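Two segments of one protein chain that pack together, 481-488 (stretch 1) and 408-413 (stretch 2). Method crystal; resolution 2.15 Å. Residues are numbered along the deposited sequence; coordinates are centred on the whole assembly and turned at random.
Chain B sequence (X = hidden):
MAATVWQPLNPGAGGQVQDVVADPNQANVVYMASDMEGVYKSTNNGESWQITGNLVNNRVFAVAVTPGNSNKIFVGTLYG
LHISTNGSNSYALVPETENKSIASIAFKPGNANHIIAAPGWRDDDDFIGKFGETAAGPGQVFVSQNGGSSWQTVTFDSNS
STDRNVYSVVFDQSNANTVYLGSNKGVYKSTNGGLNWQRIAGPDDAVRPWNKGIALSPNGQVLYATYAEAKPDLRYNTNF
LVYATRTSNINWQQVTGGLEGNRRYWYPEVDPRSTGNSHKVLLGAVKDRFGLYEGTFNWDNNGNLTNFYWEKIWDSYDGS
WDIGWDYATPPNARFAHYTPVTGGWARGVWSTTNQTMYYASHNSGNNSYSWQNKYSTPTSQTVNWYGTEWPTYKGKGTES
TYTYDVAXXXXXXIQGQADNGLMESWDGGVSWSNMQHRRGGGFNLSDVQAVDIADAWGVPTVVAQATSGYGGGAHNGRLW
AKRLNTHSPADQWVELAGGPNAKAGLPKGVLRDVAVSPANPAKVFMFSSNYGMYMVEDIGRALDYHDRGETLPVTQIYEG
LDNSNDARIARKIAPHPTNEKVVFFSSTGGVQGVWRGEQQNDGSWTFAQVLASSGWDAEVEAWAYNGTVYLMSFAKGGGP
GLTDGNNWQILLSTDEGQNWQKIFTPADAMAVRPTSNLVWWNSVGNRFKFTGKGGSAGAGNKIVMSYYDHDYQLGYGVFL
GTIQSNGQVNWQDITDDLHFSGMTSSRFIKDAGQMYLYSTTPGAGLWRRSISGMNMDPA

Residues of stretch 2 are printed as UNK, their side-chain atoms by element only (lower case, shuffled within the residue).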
# COMPACT_ATOMS: atom_id res chain seq x y z
N ALA B 481 -0.82 15.85 -17.95
CA ALA B 481 -1.96 15.94 -17.04
C ALA B 481 -1.50 15.66 -15.61
O ALA B 481 -0.76 14.70 -15.37
CB ALA B 481 -3.06 14.95 -17.44
N LYS B 482 -1.95 16.49 -14.67
CA LYS B 482 -1.67 16.29 -13.25
C LYS B 482 -3.00 16.28 -12.49
O LYS B 482 -3.66 17.31 -12.38
CB LYS B 482 -0.75 17.38 -12.69
CG LYS B 482 -0.78 17.44 -11.16
CD LYS B 482 0.20 18.45 -10.60
CE LYS B 482 1.64 17.94 -10.70
NZ LYS B 482 2.62 18.90 -10.11
N ARG B 483 -3.37 15.11 -11.98
CA ARG B 483 -4.56 15.01 -11.15
C ARG B 483 -4.30 15.65 -9.80
O ARG B 483 -3.32 15.32 -9.12
CB ARG B 483 -4.97 13.55 -10.99
CG ARG B 483 -5.60 12.95 -12.23
CD ARG B 483 -5.62 11.43 -12.18
NE ARG B 483 -4.31 10.86 -12.50
CZ ARG B 483 -4.12 9.60 -12.86
NH1 ARG B 483 -5.16 8.77 -12.95
NH2 ARG B 483 -2.90 9.16 -13.15
N LEU B 484 -5.16 16.59 -9.41
CA LEU B 484 -5.00 17.31 -8.15
C LEU B 484 -5.70 16.54 -7.03
O LEU B 484 -6.68 16.98 -6.43
CB LEU B 484 -5.54 18.73 -8.29
CG LEU B 484 -4.81 19.59 -9.33
CD1 LEU B 484 -5.54 20.91 -9.56
CD2 LEU B 484 -3.37 19.84 -8.90
N ASN B 485 -5.15 15.35 -6.76
CA ASN B 485 -5.70 14.50 -5.71
C ASN B 485 -5.57 15.16 -4.34
O ASN B 485 -6.47 15.06 -3.50
CB ASN B 485 -5.00 13.14 -5.71
CG ASN B 485 -5.32 12.33 -6.95
OD1 ASN B 485 -6.48 12.15 -7.31
ND2 ASN B 485 -4.28 11.82 -7.61
N THR B 486 -4.45 15.83 -4.09
CA THR B 486 -4.19 16.43 -2.79
C THR B 486 -3.94 17.93 -2.84
O THR B 486 -3.84 18.55 -1.78
CB THR B 486 -2.97 15.76 -2.12
OG1 THR B 486 -1.80 15.95 -2.93
CG2 THR B 486 -3.22 14.27 -1.93
N HIS B 487 -3.86 18.53 -4.03
CA HIS B 487 -3.47 19.94 -4.17
C HIS B 487 -2.19 20.21 -3.40
O HIS B 487 -2.08 21.15 -2.60
CB HIS B 487 -4.61 20.87 -3.72
CG HIS B 487 -5.82 20.81 -4.60
ND1 HIS B 487 -6.73 19.78 -4.54
CD2 HIS B 487 -6.26 21.66 -5.56
CE1 HIS B 487 -7.69 19.99 -5.43
NE2 HIS B 487 -7.43 21.13 -6.05
N SER B 488 -1.20 19.36 -3.63
CA SER B 488 0.04 19.36 -2.87
C SER B 488 1.16 18.93 -3.79
O SER B 488 0.91 18.41 -4.89
CB SER B 488 -0.06 18.43 -1.65
OG SER B 488 0.51 17.17 -1.94
N UNK B 408 -5.59 28.20 -12.27
CA UNK B 408 -5.78 28.21 -10.82
C UNK B 408 -6.85 27.20 -10.46
O UNK B 408 -7.89 27.11 -11.12
c UNK B 408 -6.18 29.61 -10.31
c UNK B 408 -6.50 29.58 -8.83
c UNK B 408 -5.09 30.63 -10.60
N UNK B 409 -6.61 26.43 -9.39
CA UNK B 409 -7.68 25.66 -8.76
C UNK B 409 -7.43 25.63 -7.26
O UNK B 409 -6.45 25.02 -6.81
c UNK B 409 -10.36 22.39 -7.57
c UNK B 409 -7.78 24.25 -9.32
c UNK B 409 -9.03 23.55 -8.90
c UNK B 409 -10.24 23.44 -9.50
n UNK B 409 -11.05 22.71 -8.66
n UNK B 409 -9.14 22.90 -7.69
N UNK B 410 -8.31 26.28 -6.49
CA UNK B 410 -8.20 26.36 -5.02
C UNK B 410 -6.84 26.94 -4.68
O UNK B 410 -6.52 28.04 -5.16
o UNK B 410 -11.31 22.61 -4.22
c UNK B 410 -8.51 24.99 -4.41
c UNK B 410 -9.92 24.49 -4.67
o UNK B 410 -9.24 22.55 -3.48
c UNK B 410 -10.18 23.12 -4.08
N UNK B 411 -6.01 26.26 -3.88
CA UNK B 411 -4.69 26.77 -3.49
C UNK B 411 -3.63 26.54 -4.55
O UNK B 411 -2.52 27.08 -4.42
c UNK B 411 -4.17 24.59 -2.32
c UNK B 411 -4.25 26.10 -2.19
n UNK B 411 -2.95 24.05 -2.28
o UNK B 411 -5.18 23.92 -2.46
N UNK B 412 -3.93 25.76 -5.59
CA UNK B 412 -2.95 25.42 -6.62
C UNK B 412 -2.95 26.48 -7.71
O UNK B 412 -4.01 26.89 -8.19
c UNK B 412 -2.73 23.88 -9.69
c UNK B 412 -1.89 23.53 -10.73
c UNK B 412 -0.28 22.73 -9.16
c UNK B 412 -3.28 24.05 -7.23
c UNK B 412 -1.12 23.08 -8.12
c UNK B 412 -2.36 23.67 -8.36
c UNK B 412 -0.67 22.96 -10.46
o UNK B 412 0.17 22.60 -11.49
N UNK B 413 -1.75 26.92 -8.10
CA UNK B 413 -1.55 27.82 -9.23
C UNK B 413 -0.40 27.28 -10.06
O UNK B 413 0.60 26.79 -9.51
c UNK B 413 -1.15 30.19 -9.98
c UNK B 413 -2.30 29.77 -7.79
c UNK B 413 -1.25 29.27 -8.77

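Position 408 carries three side-chain carbons, one bearing the other two, a branch at the first atom. Its CA-to-CB bond points away from stretch 1 and it makes no contact there. Three carbons branched at CB make V408, a shape at home in the strand it occupies.

Position 409 has one carbon and then a five-membered ring of three carbons and two nitrogens. Its CB lies 4.0 Å from L484 CD1, and a ring nitrogen comes close to H487 NE2. The ring is an imidazole and the residue H409. Its ND1 stands 3.0 Å from H487 NE2, a hydrogen bond in which either nitrogen could be the donor. The two rings meet rim to rim, centroids 5.1 Å apart and planes at 28°, so that each presents a nitrogen near the plane of the other. A ring with nitrogens on its rim suits such an in-plane bond.

At position 410 three carbons run in a chain, the third carrying two oxygens, one of which lies over a face of the H487 ring. A carboxylate on a two-methylene arm is E410. Its OE1 is 3.4 Å from H487 NE2, but the angle is too poor for a hydrogen bond. The long arm suits this exposed position.

Position 411 shows two carbons, the second carrying one oxygen and one nitrogen. Its CA-to-CB bond points sideways, yet the end of the side chain comes nearer, the nitrogen approaching H487 O. This short amide is N411: ND2 donates to H487 O at 3.0 Å with a nearly straight angle of 165°, and OD1 approaches H487 CB at 3.3 Å. An amide supplies the NH that a backbone carbonyl requires.

Position 412 has one carbon followed by a six-carbon ring bearing an oxygen. L484 CD2 sits over the ring face, 4.0 Å from the centroid and 10° off the normal, a CH-pi contact. The residue is Y412, whose flat aromatic face suits a methyl group above it. Its OH is hydrogen-bonded elsewhere in the structure.

Position 413 again has three carbons, one carrying two, out of reach of stretch 1. It is V413, compact and apolar as suits a buried strand position.

The contact is built on a type II' turn from H409 to Y412, closed by Y412 N to H409 O and H409 N to Y412 O, both 2.9 Å. H487 is the centre, touching all four turn residues and held by two hydrogen bonds, one through its ring and one through its carbonyl. Beside it, L484 packs over the tyrosine ring, while K482 CD reaches no nearer than 4.2 Å from Y412 OH.

Stretch 2 408-413: VHENYV
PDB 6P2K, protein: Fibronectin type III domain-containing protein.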